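Local coordinates for protein endo-1,3-beta-glucanase, family GH16 (Zobellia galactanivorans, PDB 4BPZ) that probably hydrolyses beta-1,3-glucans such as algal laminarin, this chain being the catalytic domain of a family 16 glycoside hydrolase, at residues G23-E28 against S57-G62; T63-A68 against I246-Y251; N120-G125 against Y132-W137. The protein carries 1 engineered substitution. All blocks are in the same frame, centred on the assembly; numbering follows the deposited sequence.

Contact 1. Residues G23-E28 against S57-G62; sequences GKPDPE and SFVSDG. With CA (calcium ion), chain E.
Gly23 and Val59 form a single antiparallel hydrogen-bonded pair, with their CA atoms 5.2 Å apart. Val59 N donates to Gly23 O at 2.9 Å, with an N-H...O angle of 140°. The return bond is straighter: Gly23 N reaches Val59 O at 3.0 Å with an angle of 162°. The backbone angles of Gly23 suit glycine, because a CB there would press against the carbonyl oxygen of the residue before.

Val59 points toward the 23-28 segment. Its CB lies 3.5 Å from Gly23 O. CG1 is anti to the backbone N (chi1 -177°), which leaves CG2 beside that N and facing the proline. CG2 meets Pro25 CG at 4.2 Å and also touches Pro25 N. The same corner of the proline ring faces Ser57, with Pro25 CG 4.1 Å from Ser57 OG. The serine hydroxyl has its polar partner in Tyr32 OH. Asp26 OD1 accepts a hydrogen bond from Glu28 N at 2.9 Å and forms an Asx turn; the donor sits above the carboxylate plane. At the far end of 57-62, Gly62 O binds calcium at 2.3 Å. Glu18, Glu20 and Asp250 share this metal site.

Strand 57-60 also pairs with strand 63-75, where Phe58 bonds to Lys65 through the backbone. Val59 and Pro25 both pack on Leu64 of that strand. Val59 also meets Phe19 and Tyr21, and Pro25 meets Trp30 and Tyr32 of strand 30-32. In the family 16 beta jelly roll, this one bridge joins the loop before strand 30-32 to strand 57-60, near the calcium site.

Contact 2. Residues T63-A68 against I246-Y251; sequences TLKIRA and IFEIDY. With CA (calcium ion), chain E.
Leu64 pairs with Ile249 and Ile66 with Phe247, each through two backbone hydrogen bonds between antiparallel strands. Thr63 OG1 donates to Glu248 OE2 at 2.7 Å, on the anti lone pair. The same hydroxyl accepts from Lys65 NZ at 2.9 Å. It thus stands between two oppositely charged groups. Lys65 NZ and Glu248 OE2 remain 4.1 Å apart, too far for a salt bridge. Ser60 OG also holds the amine.

On this face Lys65 CG packs on Ile246 CG2 at 3.7 Å. The Arg67 chain lies alongside Ile246, pointing the same way. The other face is buried and carries Leu64, Ile66, Phe247 and Ile249. Leu64 CD2 meets Ile249 CD1 at 4.0 Å, and that CD1 also sits over one face of the Phe247 ring, toward the rim.

Asp250 binds calcium through O and OD1, while its OD2 makes a salt bridge to Arg101. Sharing the carboxylate in this way is likely to position the metal-binding group.

Strands 63-75 and 244-255 are part of the family 16 beta jelly roll. Strand 244-255 also pairs with strand 96-103, through Glu248 and Lys103. Ile66 and Phe247 pack on Ile228 of strand 222-230. Leu64 and Ile66 reach strand 82-93.

Contact 3. Residues N120-G125 against Y132-W137; sequences NSNETG and YGNAEW. With BGC (beta-D-glucopyranose), chain C; BGC (beta-D-glucopyranose), chain B.
Asn120 and Ala135 tie together the two limbs of the loop between strands 110-118 and 142-144, which carries three residues of the glucan-binding pocket. Ala135 N donates to Asn120 O at 2.8 Å, with an N-H...O angle of 177°, almost straight. Asn120 CG lies between its backbone N and carbonyl carbon (chi1 59°). Beyond it, the amide lies beside Ala135, with ND2 3.5 Å from Ala135 CB. Asn120 CB rests near the backbone of Gly133.

A second link joins Asn122 ND2 to Asn134 OD1 at 2.9 Å. The two amide planes are steeply turned against each other. The donor stands above the carbonyl plane of Asn134, 63° out of it, while the acceptor lies close to the amide plane of Asn122. Water 3 donates to Asn134 OD1 at 2.8 Å and also to Ser121 O. Water 2 donates to Ser121 O as well, and accepts from Trp137 N at 3.0 Å. Both waters thus bridge the limbs. The contact of water 2 with O2 of the chain B glucose is weak. Ser121 OG accepts a hydrogen bond from Glu123 N, forming an ST turn, and also bonds to Tyr223 OH.

The sugar is met by both limbs. Glu123 OE1 accepts a hydrogen bond from O6 of the chain C glucose at 2.7 Å. Trp137 lays one face of its indole under this glucose, whose C5 is 3.6 Å above the ring plane, toward the rim. C3 also lies over this face, and O4 comes to 3.3 Å from Trp137 CE3.

Glu123 OE2 is held by Arg86 and Gln33, which should fix the carboxylate and leave OE1 to accept the sugar hydroxyl. The pocket thus combines a polar grip on O6 with an aromatic surface that carries C3, C5 and O4.

Overall arrangement
Contacts 1 and 2 are neighbours, with centres 9 Å apart. Strands 57-60 and 63-75 follow each other in the chain and pair in the same sheet. Both contacts supply ligands to one calcium ion, and water 1 belongs to both. Contact 3 lies about 27 Å from either, centre to centre, and on the opposite side of the chain's centre from contact 2. Along the chain, contact 1 closes before contact 2 opens, and contact 3 lies within the 177 residues between the two segments of contact 2. In this beta-rich family 16 domain, the calcium site and the glucan-binding loop of 120-125 and 132-137 are therefore well separated.

Contact 1. Residues G23-E28 against S57-G62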
loop_
_atom_site.group_PDB
_atom_site.type_symbol
_atom_site.label_atom_id
_atom_site.label_comp_id
_atom_site.label_asym_id
_atom_site.label_seq_id
_atom_site.Cartn_x
_atom_site.Cartn_y
_atom_site.Cartn_z
ATOM N N GLY A 23 16.678 -11.294 5.902
ATOM C CA GLY A 23 15.897 -12.416 5.460
ATOM C C GLY A 23 14.495 -12.016 5.190
ATOM O O GLY A 23 14.298 -10.906 4.582
ATOM N N LYS A 24 13.516 -12.926 5.408
ATOM C CA LYS A 24 12.146 -12.727 5.049
ATOM C C LYS A 24 11.632 -11.580 5.958
ATOM O O LYS A 24 11.911 -11.445 7.163
ATOM C CB LYS A 24 11.318 -13.984 5.308
ATOM C CG LYS A 24 11.757 -15.250 4.551
ATOM C CD LYS A 24 10.788 -16.435 4.874
ATOM C CE LYS A 24 10.528 -16.785 6.380
ATOM N NZ LYS A 24 9.507 -16.057 7.243
ATOM N N PRO A 25 10.775 -10.723 5.435
ATOM C CA PRO A 25 9.972 -9.868 6.313
ATOM C C PRO A 25 9.427 -10.649 7.530
ATOM O O PRO A 25 8.919 -11.795 7.409
ATOM C CB PRO A 25 8.845 -9.384 5.368
ATOM C CG PRO A 25 9.483 -9.393 4.054
ATOM C CD PRO A 25 10.384 -10.614 3.991
ATOM N N ASP A 26 9.483 -10.001 8.689
ATOM C CA ASP A 26 9.102 -10.681 9.951
ATOM C C ASP A 26 7.690 -11.332 9.826
ATOM O O ASP A 26 6.703 -10.583 9.713
ATOM C CB ASP A 26 9.193 -9.645 11.071
ATOM C CG ASP A 26 8.922 -10.208 12.438
ATOM O OD1 ASP A 26 8.415 -11.317 12.618
ATOM O OD2 ASP A 26 9.231 -9.454 13.391
ATOM N N PRO A 27 7.579 -12.667 9.969
ATOM C CA PRO A 27 6.239 -13.288 9.846
ATOM C C PRO A 27 5.284 -12.968 10.951
ATOM O O PRO A 27 4.092 -13.198 10.858
ATOM C CB PRO A 27 6.565 -14.757 9.751
ATOM C CG PRO A 27 7.796 -14.889 10.647
ATOM C CD PRO A 27 8.646 -13.657 10.164
ATOM N N GLU A 28 5.765 -12.450 12.079
ATOM C CA GLU A 28 4.852 -11.959 13.104
ATOM C C GLU A 28 4.226 -10.629 12.780
ATOM O O GLU A 28 3.199 -10.267 13.373
ATOM C CB GLU A 28 5.581 -11.812 14.460
ATOM C CG GLU A 28 6.012 -13.120 15.142
ATOM C CD GLU A 28 6.801 -12.947 16.492
ATOM O OE1 GLU A 28 6.944 -11.812 17.050
ATOM O OE2 GLU A 28 7.299 -13.985 17.029
ATOM N N SER A 57 10.801 -9.940 -2.314
ATOM C CA SER A 57 10.899 -9.155 -1.118
ATOM C C SER A 57 11.955 -9.724 -0.272
ATOM O O SER A 57 12.170 -10.956 -0.196
ATOM C CB SER A 57 9.581 -9.013 -0.367
ATOM O OG SER A 57 9.136 -10.304 0.041
ATOM N N PHE A 58 12.645 -8.838 0.456
ATOM C CA PHE A 58 13.788 -9.279 1.299
ATOM C C PHE A 58 14.175 -8.098 2.184
ATOM O O PHE A 58 13.950 -6.892 1.804
ATOM C CB PHE A 58 15.009 -9.771 0.447
ATOM C CG PHE A 58 15.440 -8.772 -0.576
ATOM C CD1 PHE A 58 14.779 -8.617 -1.791
ATOM C CD2 PHE A 58 16.567 -7.966 -0.371
ATOM C CE1 PHE A 58 15.212 -7.718 -2.757
ATOM C CE2 PHE A 58 17.048 -7.129 -1.369
ATOM C CZ PHE A 58 16.330 -6.970 -2.567
ATOM N N VAL A 59 14.817 -8.401 3.295
ATOM C CA VAL A 59 15.224 -7.374 4.222
ATOM C C VAL A 59 16.736 -7.509 4.369
ATOM O O VAL A 59 17.289 -8.615 4.582
ATOM C CB VAL A 59 14.569 -7.543 5.604
ATOM C CG1 VAL A 59 14.924 -6.445 6.583
ATOM C CG2 VAL A 59 13.019 -7.581 5.423
ATOM N N SER A 60 17.426 -6.386 4.229
ATOM C CA SER A 60 18.892 -6.422 4.335
ATOM C C SER A 60 19.352 -5.028 4.550
ATOM O O SER A 60 18.700 -4.031 4.136
ATOM C CB SER A 60 19.558 -6.919 3.049
ATOM O OG SER A 60 19.210 -6.141 1.899
ATOM N N ASP A 61 20.492 -4.878 5.223
ATOM C CA ASP A 61 21.122 -3.576 5.320
ATOM C C ASP A 61 20.201 -2.457 5.930
ATOM O O ASP A 61 20.291 -1.292 5.461
ATOM C CB ASP A 61 21.700 -3.213 3.911
ATOM C CG ASP A 61 22.623 -1.998 3.866
ATOM O OD1 ASP A 61 23.376 -1.754 4.851
ATOM O OD2 ASP A 61 22.688 -1.364 2.737
ATOM N N GLY A 62 19.305 -2.827 6.821
ATOM C CA GLY A 62 18.399 -1.908 7.488
ATOM C C GLY A 62 17.149 -1.505 6.742
ATOM O O GLY A 62 16.362 -0.708 7.263
HETATM CA CA CA E . 15.529 0.654 8.861
HETATM O O HOH W 1 15.045 2.130 10.684
#

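Contact 2. Residues T63-A68 against I246-Y251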
loop_
_atom_site.group_PDB
_atom_site.type_symbol
_atom_site.label_atom_id
_atom_site.label_comp_id
_atom_site.label_asym_id
_atom_site.label_seq_id
_atom_site.Cartn_x
_atom_site.Cartn_y
_atom_site.Cartn_z
ATOM N N THR A 63 16.831 -2.120 5.582
ATOM C CA THR A 63 15.667 -1.754 4.852
ATOM C C THR A 63 14.983 -2.975 4.243
ATOM O O THR A 63 15.618 -4.018 3.892
ATOM C CB THR A 63 15.954 -0.760 3.690
ATOM O OG1 THR A 63 16.762 -1.383 2.709
ATOM C CG2 THR A 63 16.653 0.458 4.082
ATOM N N LEU A 64 13.657 -2.871 4.099
ATOM C CA LEU A 64 12.870 -3.807 3.303
ATOM C C LEU A 64 12.954 -3.400 1.859
ATOM O O LEU A 64 12.843 -2.218 1.521
ATOM C CB LEU A 64 11.371 -3.687 3.786
ATOM C CG LEU A 64 10.359 -4.368 2.864
ATOM C CD1 LEU A 64 10.491 -5.883 2.894
ATOM C CD2 LEU A 64 8.978 -3.953 3.306
ATOM N N LYS A 65 13.110 -4.389 0.969
ATOM C CA LYS A 65 12.926 -4.155 -0.439
ATOM C C LYS A 65 11.792 -4.994 -0.938
ATOM O O LYS A 65 11.696 -6.214 -0.625
ATOM C CB LYS A 65 14.180 -4.603 -1.247
ATOM C CG LYS A 65 15.368 -3.703 -1.062
ATOM C CD LYS A 65 16.141 -3.934 0.240
ATOM C CE LYS A 65 17.535 -3.374 0.162
ATOM N NZ LYS A 65 18.206 -3.511 1.466
ATOM N N ILE A 66 10.883 -4.368 -1.712
ATOM C CA ILE A 66 9.946 -5.089 -2.563
ATOM C C ILE A 66 10.481 -4.895 -3.987
ATOM O O ILE A 66 10.885 -3.782 -4.357
ATOM C CB ILE A 66 8.491 -4.532 -2.437
ATOM C CG1 ILE A 66 8.048 -4.803 -0.990
ATOM C CG2 ILE A 66 7.600 -5.185 -3.460
ATOM C CD1 ILE A 66 6.710 -4.061 -0.643
ATOM N N ARG A 67 10.543 -5.994 -4.740
ATOM C CA ARG A 67 11.188 -5.974 -6.079
ATOM C C ARG A 67 10.242 -6.561 -7.062
ATOM O O ARG A 67 9.788 -7.710 -6.934
ATOM C CB ARG A 67 12.502 -6.746 -5.963
ATOM C CG ARG A 67 13.219 -6.878 -7.338
ATOM C CD ARG A 67 14.656 -7.292 -7.221
ATOM N NE ARG A 67 14.783 -8.536 -6.447
ATOM C CZ ARG A 67 15.871 -8.915 -5.758
ATOM N NH1 ARG A 67 16.983 -8.163 -5.805
ATOM N NH2 ARG A 67 15.804 -10.023 -5.029
ATOM N N ALA A 68 9.932 -5.763 -8.104
ATOM C CA ALA A 68 9.133 -6.213 -9.240
ATOM C C ALA A 68 10.091 -6.664 -10.342
ATOM O O ALA A 68 11.110 -5.994 -10.584
ATOM C CB ALA A 68 8.281 -5.088 -9.737
ATOM N N ILE A 246 13.009 -1.708 -7.536
ATOM C CA ILE A 246 12.829 -1.816 -6.104
ATOM C C ILE A 246 12.090 -0.644 -5.500
ATOM O O ILE A 246 12.301 0.488 -5.843
ATOM C CB ILE A 246 14.212 -2.027 -5.406
ATOM C CG1 ILE A 246 14.688 -3.475 -5.597
ATOM C CG2 ILE A 246 14.206 -1.652 -3.924
ATOM C CD1 ILE A 246 16.178 -3.718 -5.238
ATOM N N PHE A 247 11.263 -0.973 -4.502
ATOM C CA PHE A 247 10.627 -0.040 -3.540
ATOM C C PHE A 247 11.285 -0.319 -2.197
ATOM O O PHE A 247 11.190 -1.457 -1.721
ATOM C CB PHE A 247 9.153 -0.419 -3.535
ATOM C CG PHE A 247 8.203 0.390 -2.681
ATOM C CD1 PHE A 247 8.540 1.582 -2.067
ATOM C CD2 PHE A 247 6.908 -0.103 -2.503
ATOM C CE1 PHE A 247 7.607 2.255 -1.284
ATOM C CE2 PHE A 247 5.992 0.566 -1.742
ATOM C CZ PHE A 247 6.336 1.749 -1.168
ATOM N N GLU A 248 12.039 0.614 -1.677
ATOM C CA GLU A 248 12.868 0.401 -0.514
ATOM C C GLU A 248 12.287 1.164 0.665
ATOM O O GLU A 248 12.105 2.379 0.619
ATOM C CB GLU A 248 14.285 0.891 -0.795
ATOM C CG GLU A 248 15.194 0.550 0.341
ATOM C CD GLU A 248 16.640 0.953 0.154
ATOM O OE1 GLU A 248 16.912 1.801 -0.703
ATOM O OE2 GLU A 248 17.496 0.439 0.884
ATOM N N ILE A 249 12.008 0.430 1.740
ATOM C CA ILE A 249 11.330 0.995 2.920
ATOM C C ILE A 249 12.248 0.871 4.126
ATOM O O ILE A 249 12.634 -0.220 4.559
ATOM C CB ILE A 249 9.970 0.237 3.126
ATOM C CG1 ILE A 249 9.079 0.563 1.948
ATOM C CG2 ILE A 249 9.377 0.669 4.446
ATOM C CD1 ILE A 249 7.946 -0.325 1.863
ATOM N N ASP A 250 12.642 2.001 4.680
ATOM C CA ASP A 250 13.517 2.034 5.871
ATOM C C ASP A 250 12.775 1.604 7.123
ATOM O O ASP A 250 13.293 0.863 7.962
ATOM C CB ASP A 250 14.085 3.459 5.981
ATOM C CG ASP A 250 15.090 3.589 7.100
ATOM O OD1 ASP A 250 15.727 2.591 7.506
ATOM O OD2 ASP A 250 15.240 4.745 7.573
ATOM N N TYR A 251 11.524 2.056 7.293
ATOM C CA TYR A 251 10.783 1.667 8.456
ATOM C C TYR A 251 9.265 1.935 8.189
ATOM O O TYR A 251 8.916 2.762 7.358
ATOM C CB TYR A 251 11.173 2.461 9.742
ATOM C CG TYR A 251 11.136 3.945 9.688
ATOM C CD1 TYR A 251 9.932 4.658 9.688
ATOM C CD2 TYR A 251 12.338 4.692 9.656
ATOM C CE1 TYR A 251 9.890 6.041 9.731
ATOM C CE2 TYR A 251 12.312 6.070 9.674
ATOM C CZ TYR A 251 11.115 6.760 9.729
ATOM O OH TYR A 251 11.130 8.111 9.696
HETATM CA CA CA E . 15.529 0.654 8.861
HETATM O O HOH W 1 15.045 2.130 10.684
#

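Contact 3. Residues N120-G125 against Y132-W137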
loop_
_atom_site.group_PDB
_atom_site.type_symbol
_atom_site.label_atom_id
_atom_site.label_comp_id
_atom_site.label_asym_id
_atom_site.label_seq_id
_atom_site.Cartn_x
_atom_site.Cartn_y
_atom_site.Cartn_z
ATOM N N ASN A 120 -12.502 -5.278 7.750
ATOM C CA ASN A 120 -13.682 -6.047 7.305
ATOM C C ASN A 120 -13.707 -6.202 5.833
ATOM O O ASN A 120 -14.747 -6.701 5.298
ATOM C CB ASN A 120 -14.977 -5.319 7.787
ATOM C CG ASN A 120 -15.135 -3.915 7.300
ATOM O OD1 ASN A 120 -14.255 -3.356 6.575
ATOM N ND2 ASN A 120 -16.281 -3.325 7.564
ATOM N N SER A 121 -12.608 -5.991 5.089
ATOM C CA SER A 121 -12.623 -6.175 3.643
ATOM C C SER A 121 -12.927 -7.579 3.201
ATOM O O SER A 121 -13.498 -7.796 2.118
ATOM C CB SER A 121 -11.278 -5.732 3.015
ATOM O OG SER A 121 -10.291 -6.713 3.351
ATOM N N ASN A 122 -12.437 -8.545 3.948
ATOM C CA ASN A 122 -12.504 -9.920 3.550
ATOM C C ASN A 122 -11.911 -10.153 2.187
ATOM O O ASN A 122 -12.341 -11.032 1.442
ATOM C CB ASN A 122 -13.937 -10.511 3.726
ATOM C CG ASN A 122 -13.999 -12.017 3.528
ATOM O OD1 ASN A 122 -13.070 -12.742 3.939
ATOM N ND2 ASN A 122 -15.130 -12.499 3.006
ATOM N N GLU A 123 -10.888 -9.423 1.798
ATOM C CA GLU A 123 -10.239 -9.648 0.543
ATOM C C GLU A 123 -9.657 -11.023 0.478
ATOM O O GLU A 123 -9.057 -11.540 1.464
ATOM C CB GLU A 123 -9.123 -8.586 0.323
ATOM C CG GLU A 123 -8.307 -8.885 -0.903
ATOM C CD GLU A 123 -7.550 -7.673 -1.339
ATOM O OE1 GLU A 123 -8.162 -6.795 -2.022
ATOM O OE2 GLU A 123 -6.368 -7.491 -0.938
ATOM N N THR A 124 -9.794 -11.665 -0.653
ATOM C CA THR A 124 -9.267 -12.983 -0.862
ATOM C C THR A 124 -7.811 -13.121 -0.422
ATOM O O THR A 124 -6.995 -12.370 -0.853
ATOM C CB THR A 124 -9.547 -13.545 -2.276
ATOM O OG1 THR A 124 -11.007 -13.586 -2.360
ATOM C CG2 THR A 124 -8.884 -14.851 -2.499
ATOM N N GLY A 125 -7.521 -14.142 0.399
ATOM C CA GLY A 125 -6.102 -14.423 0.730
ATOM C C GLY A 125 -5.497 -13.405 1.702
ATOM O O GLY A 125 -4.268 -13.403 1.849
ATOM N N TYR A 132 -13.897 -9.272 11.292
ATOM C CA TYR A 132 -14.482 -8.010 11.622
ATOM C C TYR A 132 -15.788 -7.792 10.910
ATOM O O TYR A 132 -16.523 -6.838 11.268
ATOM C CB TYR A 132 -13.546 -6.852 11.255
ATOM C CG TYR A 132 -12.306 -6.822 12.122
ATOM C CD1 TYR A 132 -12.244 -6.266 13.378
ATOM C CD2 TYR A 132 -11.139 -7.467 11.674
ATOM C CE1 TYR A 132 -10.980 -6.290 14.095
ATOM C CE2 TYR A 132 -9.992 -7.513 12.407
ATOM C CZ TYR A 132 -9.931 -6.950 13.588
ATOM O OH TYR A 132 -8.759 -7.103 14.335
ATOM N N GLY A 133 -16.071 -8.538 9.871
ATOM C CA GLY A 133 -17.219 -8.316 9.000
ATOM C C GLY A 133 -16.909 -8.866 7.621
ATOM O O GLY A 133 -15.996 -9.690 7.372
ATOM N N ASN A 134 -17.712 -8.397 6.648
ATOM C CA ASN A 134 -17.596 -8.800 5.249
ATOM C C ASN A 134 -18.128 -7.722 4.412
ATOM O O ASN A 134 -19.225 -7.847 3.864
ATOM C CB ASN A 134 -18.383 -10.139 5.064
ATOM C CG ASN A 134 -18.164 -10.767 3.737
ATOM O OD1 ASN A 134 -17.226 -10.479 3.012
ATOM N ND2 ASN A 134 -19.062 -11.641 3.378
ATOM N N ALA A 135 -17.353 -6.672 4.260
ATOM C CA ALA A 135 -17.754 -5.440 3.575
ATOM C C ALA A 135 -16.884 -5.297 2.336
ATOM O O ALA A 135 -15.787 -4.738 2.376
ATOM C CB ALA A 135 -17.572 -4.215 4.478
ATOM N N GLU A 136 -17.359 -5.777 1.209
ATOM C CA GLU A 136 -16.573 -5.802 0.008
ATOM C C GLU A 136 -16.175 -4.381 -0.372
ATOM O O GLU A 136 -16.999 -3.455 -0.362
ATOM C CB GLU A 136 -17.464 -6.420 -1.103
ATOM C CG GLU A 136 -16.742 -6.422 -2.428
ATOM C CD GLU A 136 -17.413 -7.336 -3.436
ATOM O OE1 GLU A 136 -17.228 -8.583 -3.409
ATOM O OE2 GLU A 136 -18.164 -6.791 -4.253
ATOM N N TRP A 137 -14.905 -4.189 -0.765
ATOM C CA TRP A 137 -14.445 -2.894 -1.235
ATOM C C TRP A 137 -15.415 -2.339 -2.286
ATOM O O TRP A 137 -15.815 -3.120 -3.134
ATOM C CB TRP A 137 -13.033 -3.076 -1.901
ATOM C CG TRP A 137 -12.432 -1.780 -2.312
ATOM C CD1 TRP A 137 -11.523 -1.028 -1.643
ATOM C CD2 TRP A 137 -12.667 -1.109 -3.572
ATOM N NE1 TRP A 137 -11.187 0.075 -2.335
ATOM C CE2 TRP A 137 -11.860 0.057 -3.542
ATOM C CE3 TRP A 137 -13.453 -1.393 -4.702
ATOM C CZ2 TRP A 137 -11.859 0.977 -4.620
ATOM C CZ3 TRP A 137 -13.454 -0.486 -5.757
ATOM C CH2 TRP A 137 -12.675 0.669 -5.715
HETATM C C2 BGC C . -9.345 -1.777 -7.082
HETATM C C3 BGC C . -10.599 -2.467 -6.641
HETATM C C4 BGC C . -10.279 -3.519 -5.514
HETATM C C5 BGC C . -9.506 -2.830 -4.361
HETATM C C6 BGC C . -8.993 -3.784 -3.301
HETATM C C1 BGC C . -8.624 -1.203 -5.833
HETATM O O2 BGC C . -9.687 -0.758 -7.978
HETATM O O3 BGC C . -11.106 -3.166 -7.775
HETATM O O4 BGC C . -11.443 -4.041 -4.884
HETATM O O5 BGC C . -8.308 -2.242 -4.940
HETATM O O6 BGC C . -8.051 -4.719 -3.777
HETATM C C2 BGC B . -12.898 -5.901 -4.488
HETATM C C3 BGC B . -13.547 -7.068 -5.172
HETATM C C4 BGC B . -14.430 -6.598 -6.342
HETATM C C5 BGC B . -13.571 -5.683 -7.244
HETATM C C6 BGC B . -14.385 -5.210 -8.430
HETATM C C1 BGC B . -12.097 -5.115 -5.499
HETATM O O2 BGC B . -12.066 -6.371 -3.434
HETATM O O3 BGC B . -14.404 -7.734 -4.291
HETATM O O4 BGC B . -14.846 -7.728 -7.074
HETATM O O5 BGC B . -12.989 -4.613 -6.482
HETATM O O6 BGC B . -13.494 -4.481 -9.286
HETATM O O HOH W 2 -13.082 -6.455 -0.252
HETATM O O HOH W 3 -16.010 -8.791 1.124
#